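PDB 6SER: START domain-containing protein 10 from Homo sapiens, which transfers phosphatidylcholine and phosphatidylethanolamine between membranes, preferring species with a palmitoyl or stearoyl chain at sn-1 and an unsaturated one at sn-2. Local coordinates for residues D104-Y117 with N127-M139. Sequence-based numbering, arbitrary orientation.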
loop_
_atom_site.group_PDB
_atom_site.type_symbol
_atom_site.label_atom_id
_atom_site.label_comp_id
_atom_site.label_asym_id
_atom_site.label_seq_id
_atom_site.Cartn_x
_atom_site.Cartn_y
_atom_site.Cartn_z
ATOM N N ASP A 104 4.773 3.979 -11.973
ATOM C CA ASP A 104 5.708 4.823 -11.246
ATOM C C ASP A 104 6.016 6.062 -12.066
ATOM O O ASP A 104 5.968 6.043 -13.298
ATOM C CB ASP A 104 7.002 4.072 -10.930
ATOM C CG ASP A 104 6.842 3.099 -9.775
ATOM O OD1 ASP A 104 5.898 3.278 -8.972
ATOM O OD2 ASP A 104 7.662 2.163 -9.671
ATOM N N ILE A 105 6.332 7.144 -11.366
ATOM C CA ILE A 105 6.585 8.440 -11.982
ATOM C C ILE A 105 8.070 8.757 -12.018
ATOM O O ILE A 105 8.605 9.186 -13.040
ATOM C CB ILE A 105 5.803 9.541 -11.233
ATOM C CG1 ILE A 105 4.292 9.327 -11.402
ATOM C CG2 ILE A 105 6.264 10.940 -11.684
ATOM C CD1 ILE A 105 3.440 10.239 -10.546
ATOM N N ALA A 106 8.746 8.556 -10.895
ATOM C CA ALA A 106 10.150 8.904 -10.797
ATOM C C ALA A 106 10.733 8.200 -9.589
ATOM O O ALA A 106 10.014 7.743 -8.698
ATOM C CB ALA A 106 10.349 10.422 -10.692
ATOM N N ARG A 107 12.050 8.136 -9.568
ATOM C CA ARG A 107 12.791 7.513 -8.493
ATOM C C ARG A 107 13.435 8.596 -7.635
ATOM O O ARG A 107 13.874 9.634 -8.146
ATOM C CB ARG A 107 13.834 6.551 -9.074
ATOM C CG ARG A 107 15.017 6.298 -8.175
ATOM C CD ARG A 107 15.611 4.914 -8.407
ATOM N NE ARG A 107 15.821 4.600 -9.821
ATOM C CZ ARG A 107 16.858 5.024 -10.538
ATOM N NH1 ARG A 107 17.780 5.800 -9.984
ATOM N NH2 ARG A 107 16.968 4.676 -11.815
ATOM N N LEU A 108 13.450 8.376 -6.326
ATOM C CA LEU A 108 14.145 9.272 -5.405
ATOM C C LEU A 108 15.497 8.710 -4.996
ATOM O O LEU A 108 16.532 9.348 -5.203
ATOM C CB LEU A 108 13.298 9.517 -4.151
ATOM C CG LEU A 108 12.038 10.350 -4.307
ATOM C CD1 LEU A 108 11.159 10.011 -3.138
ATOM C CD2 LEU A 108 12.358 11.853 -4.329
ATOM N N THR A 109 15.492 7.553 -4.354
ATOM C CA THR A 109 16.673 6.818 -3.942
ATOM C C THR A 109 16.597 5.421 -4.544
ATOM O O THR A 109 15.653 5.078 -5.260
ATOM C CB THR A 109 16.777 6.724 -2.417
ATOM O OG1 THR A 109 15.800 5.790 -1.936
ATOM C CG2 THR A 109 16.534 8.089 -1.762
ATOM N N VAL A 110 17.591 4.599 -4.215
ATOM C CA VAL A 110 17.624 3.246 -4.752
ATOM C C VAL A 110 16.431 2.420 -4.268
ATOM O O VAL A 110 16.011 1.490 -4.964
ATOM C CB VAL A 110 18.985 2.603 -4.402
ATOM C CG1 VAL A 110 19.020 2.067 -2.965
ATOM C CG2 VAL A 110 19.343 1.539 -5.396
ATOM N N ASN A 111 15.847 2.750 -3.111
ATOM C CA ASN A 111 14.678 2.036 -2.598
ATOM C C ASN A 111 13.535 2.994 -2.246
ATOM O O ASN A 111 12.770 2.745 -1.316
ATOM C CB ASN A 111 15.044 1.171 -1.386
ATOM C CG ASN A 111 15.572 1.986 -0.209
ATOM O OD1 ASN A 111 16.320 2.944 -0.385
ATOM N ND2 ASN A 111 15.176 1.603 1.004
ATOM N N ALA A 112 13.380 4.096 -2.987
ATOM C CA ALA A 112 12.229 4.977 -2.780
ATOM C C ALA A 112 11.845 5.630 -4.096
ATOM O O ALA A 112 12.715 6.144 -4.799
ATOM C CB ALA A 112 12.514 6.060 -1.737
ATOM N N ASP A 113 10.553 5.622 -4.423
ATOM C CA ASP A 113 10.106 6.256 -5.652
ATOM C C ASP A 113 8.752 6.926 -5.430
ATOM O O ASP A 113 8.202 6.936 -4.324
ATOM C CB ASP A 113 10.089 5.250 -6.815
ATOM C CG ASP A 113 9.110 4.117 -6.619
ATOM O OD1 ASP A 113 8.281 4.177 -5.691
ATOM O OD2 ASP A 113 9.174 3.149 -7.408
ATOM N N VAL A 114 8.235 7.512 -6.504
ATOM C CA VAL A 114 6.956 8.206 -6.518
ATOM C C VAL A 114 6.113 7.595 -7.626
ATOM O O VAL A 114 6.602 7.393 -8.744
ATOM C CB VAL A 114 7.129 9.725 -6.735
ATOM C CG1 VAL A 114 5.777 10.447 -6.584
ATOM C CG2 VAL A 114 8.149 10.279 -5.764
ATOM N N GLY A 115 4.838 7.326 -7.326
ATOM C CA GLY A 115 3.982 6.626 -8.261
ATOM C C GLY A 115 2.541 7.081 -8.188
ATOM O O GLY A 115 2.139 7.875 -7.323
ATOM N N TYR A 116 1.757 6.539 -9.126
ATOM C CA TYR A 116 0.396 6.958 -9.399
ATOM C C TYR A 116 -0.502 5.737 -9.407
ATOM O O TYR A 116 -0.114 4.679 -9.903
ATOM C CB TYR A 116 0.294 7.664 -10.757
ATOM C CG TYR A 116 -1.109 8.087 -11.090
ATOM C CD1 TYR A 116 -1.625 9.290 -10.603
ATOM C CD2 TYR A 116 -1.921 7.297 -11.881
ATOM C CE1 TYR A 116 -2.905 9.690 -10.892
ATOM C CE2 TYR A 116 -3.195 7.697 -12.183
ATOM C CZ TYR A 116 -3.689 8.892 -11.677
ATOM O OH TYR A 116 -4.970 9.293 -11.961
ATOM N N TYR A 117 -1.715 5.897 -8.875
ATOM C CA TYR A 117 -2.677 4.794 -8.835
ATOM C C TYR A 117 -4.100 5.341 -8.880
ATOM O O TYR A 117 -4.468 6.164 -8.033
ATOM C CB TYR A 117 -2.458 3.955 -7.577
ATOM C CG TYR A 117 -3.450 2.821 -7.396
ATOM C CD1 TYR A 117 -3.180 1.550 -7.893
ATOM C CD2 TYR A 117 -4.645 3.015 -6.698
ATOM C CE1 TYR A 117 -4.070 0.503 -7.713
ATOM C CE2 TYR A 117 -5.544 1.970 -6.519
ATOM C CZ TYR A 117 -5.250 0.717 -7.033
ATOM O OH TYR A 117 -6.137 -0.324 -6.870
ATOM N N ASN A 127 -14.428 8.115 -9.551
ATOM C CA ASN A 127 -13.195 7.327 -9.444
ATOM C C ASN A 127 -12.159 8.141 -8.677
ATOM O O ASN A 127 -12.250 9.306 -8.643
ATOM C CB ASN A 127 -12.722 6.843 -10.809
ATOM C CG ASN A 127 -13.733 6.018 -11.555
ATOM O OD1 ASN A 127 -14.454 5.250 -10.986
ATOM N ND2 ASN A 127 -13.764 6.157 -12.847
ATOM N N ARG A 128 -11.204 7.471 -8.083
ATOM C CA ARG A 128 -10.208 8.084 -7.195
ATOM C C ARG A 128 -8.794 7.853 -7.696
ATOM O O ARG A 128 -8.587 6.951 -8.361
ATOM C CB ARG A 128 -10.361 7.487 -5.812
ATOM C CG ARG A 128 -11.187 8.356 -4.894
ATOM C CD ARG A 128 -12.502 7.781 -4.520
ATOM N NE ARG A 128 -13.064 8.738 -3.631
ATOM C CZ ARG A 128 -14.290 9.148 -3.656
ATOM N NH1 ARG A 128 -15.144 8.638 -4.489
ATOM N NH2 ARG A 128 -14.646 10.060 -2.827
ATOM N N ASP A 129 -7.881 8.700 -7.305
ATOM C CA ASP A 129 -6.455 8.589 -7.638
ATOM C C ASP A 129 -5.605 9.067 -6.475
ATOM O O ASP A 129 -6.037 9.841 -5.740
ATOM C CB ASP A 129 -6.111 9.213 -8.987
ATOM C CG ASP A 129 -6.211 10.707 -9.125
ATOM O OD1 ASP A 129 -6.723 11.346 -8.265
ATOM O OD2 ASP A 129 -5.803 11.160 -10.097
ATOM N N VAL A 130 -4.406 8.570 -6.418
ATOM C CA VAL A 130 -3.403 8.918 -5.403
ATOM C C VAL A 130 -2.038 9.068 -6.035
ATOM O O VAL A 130 -1.741 8.420 -6.960
ATOM C CB VAL A 130 -3.325 7.882 -4.279
ATOM C CG1 VAL A 130 -4.481 7.983 -3.347
ATOM C CG2 VAL A 130 -3.168 6.476 -4.771
ATOM N N ILE A 131 -1.290 9.992 -5.488
ATOM C CA ILE A 131 0.131 10.137 -5.767
ATOM C C ILE A 131 0.836 9.850 -4.456
ATOM O O ILE A 131 0.570 10.529 -3.458
ATOM C CB ILE A 131 0.470 11.556 -6.255
ATOM C CG1 ILE A 131 -0.393 11.959 -7.454
ATOM C CG2 ILE A 131 1.947 11.689 -6.558
ATOM C CD1 ILE A 131 0.073 11.379 -8.720
ATOM N N THR A 132 1.729 8.860 -4.439
ATOM C CA THR A 132 2.347 8.421 -3.194
ATOM C C THR A 132 3.861 8.324 -3.329
ATOM O O THR A 132 4.387 8.020 -4.402
ATOM C CB THR A 132 1.800 7.053 -2.740
ATOM O OG1 THR A 132 1.955 6.106 -3.801
ATOM C CG2 THR A 132 0.326 7.147 -2.368
ATOM N N LEU A 133 4.554 8.591 -2.226
ATOM C CA LEU A 133 5.960 8.247 -2.094
ATOM C C LEU A 133 6.038 6.868 -1.452
ATOM O O LEU A 133 5.514 6.660 -0.355
ATOM C CB LEU A 133 6.706 9.290 -1.265
ATOM C CG LEU A 133 8.236 9.202 -1.157
ATOM C CD1 LEU A 133 8.765 10.516 -0.637
ATOM C CD2 LEU A 133 8.702 8.082 -0.228
ATOM N N ARG A 134 6.669 5.931 -2.140
ATOM C CA ARG A 134 6.763 4.545 -1.709
ATOM C C ARG A 134 8.214 4.237 -1.381
ATOM O O ARG A 134 9.121 4.683 -2.094
ATOM C CB ARG A 134 6.253 3.597 -2.818
ATOM C CG ARG A 134 6.140 2.134 -2.422
ATOM C CD ARG A 134 5.399 1.320 -3.484
ATOM N NE ARG A 134 6.228 0.992 -4.649
ATOM C CZ ARG A 134 6.251 1.684 -5.791
ATOM N NH1 ARG A 134 7.035 1.292 -6.796
ATOM N NH2 ARG A 134 5.495 2.767 -5.937
ATOM N N SER A 135 8.442 3.478 -0.307
ATOM C CA SER A 135 9.788 3.016 0.007
ATOM C C SER A 135 9.748 1.612 0.588
ATOM O O SER A 135 8.797 1.238 1.278
ATOM C CB SER A 135 10.496 3.945 0.981
ATOM O OG SER A 135 11.883 3.643 1.005
ATOM N N TRP A 136 10.796 0.841 0.310
ATOM C CA TRP A 136 10.816 -0.579 0.625
ATOM C C TRP A 136 12.145 -0.973 1.246
ATOM O O TRP A 136 13.185 -0.375 0.961
ATOM C CB TRP A 136 10.553 -1.431 -0.622
ATOM C CG TRP A 136 11.371 -1.066 -1.825
ATOM C CD1 TRP A 136 12.519 -1.679 -2.249
ATOM C CD2 TRP A 136 11.091 -0.032 -2.783
ATOM N NE1 TRP A 136 12.973 -1.088 -3.407
ATOM C CE2 TRP A 136 12.121 -0.071 -3.752
ATOM C CE3 TRP A 136 10.074 0.919 -2.919
ATOM C CZ2 TRP A 136 12.159 0.807 -4.843
ATOM C CZ3 TRP A 136 10.119 1.800 -3.994
ATOM C CH2 TRP A 136 11.150 1.737 -4.941
ATOM N N LEU A 137 12.099 -1.999 2.099
ATOM C CA LEU A 137 13.278 -2.443 2.830
ATOM C C LEU A 137 13.186 -3.919 3.195
ATOM O O LEU A 137 12.357 -4.303 4.033
ATOM C CB LEU A 137 13.462 -1.609 4.104
ATOM C CG LEU A 137 14.769 -1.809 4.875
ATOM C CD1 LEU A 137 15.961 -1.444 3.992
ATOM C CD2 LEU A 137 14.770 -0.975 6.150
ATOM N N PRO A 138 14.052 -4.786 2.680
ATOM C CA PRO A 138 14.108 -6.151 3.152
ATOM C C PRO A 138 14.815 -6.121 4.509
ATOM O O PRO A 138 15.762 -5.535 4.577
ATOM C CB PRO A 138 15.028 -6.819 2.155
ATOM C CG PRO A 138 14.973 -5.905 1.003
ATOM C CD PRO A 138 14.874 -4.524 1.568
ATOM N N MET A 139 14.240 -6.682 5.557
ATOM C CA MET A 139 14.902 -6.677 6.883
ATOM C C MET A 139 15.164 -8.133 7.213
ATOM O O MET A 139 14.313 -8.758 7.770
ATOM C CB MET A 139 14.076 -6.086 8.029
ATOM C CG MET A 139 13.750 -4.613 7.980
ATOM S SD MET A 139 15.155 -3.440 7.956
ATOM C CE MET A 139 15.879 -3.662 9.577
HETATM O O HOH W 1 15.312 -1.443 -4.612
#
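One face of the Trp-136 indole lies against the backbone of Asn-111 and Ala-112, with Asn-111 CB 3.9 Å from the five-membered ring's centroid, a CH-pi contact. At the indole's edge sit the Asp-113 carboxylate and a water that links NE1 to Val-110 O; His-87 meets the ring edge-to-face. The Arg-134 guanidinium takes Asp-104 end-on at its edge, NH2 to OD1 and NH1 to OD2 (both 3.1 Å), the two planes being only 15° apart. Asp-113 OD1 lies over one face of that group, the carboxylate turned 64° from the guanidinium plane, while Asp-113 OD2 makes a salt bridge with Arg-134 NH1 (2.9 Å); two carboxylates thus share one cation. The backbones form an antiparallel hairpin within the START sheet, with paired hydrogen bonds at Asp-113/Arg-134, Gly-115/Thr-132 and Tyr-117/Val-130. Beyond them, Asn-111 O accepts from Trp-136 N and Ser-135 OG on opposite faces of its carbonyl plane, while its ND2 donates nearly straight to Trp-136 O (2.8 Å). At the hairpin's other end, CG anti to the backbone N (chi1 179°) extends the Tyr-116 ring alongside the partner strand, where its OH donates to the anti lone pair of Asp-129 OD2 (2.8 Å), which Arg-163 also engages. Ile-131 CD1 abuts that ring's edge, 3.3 Å from Tyr-116 CD1.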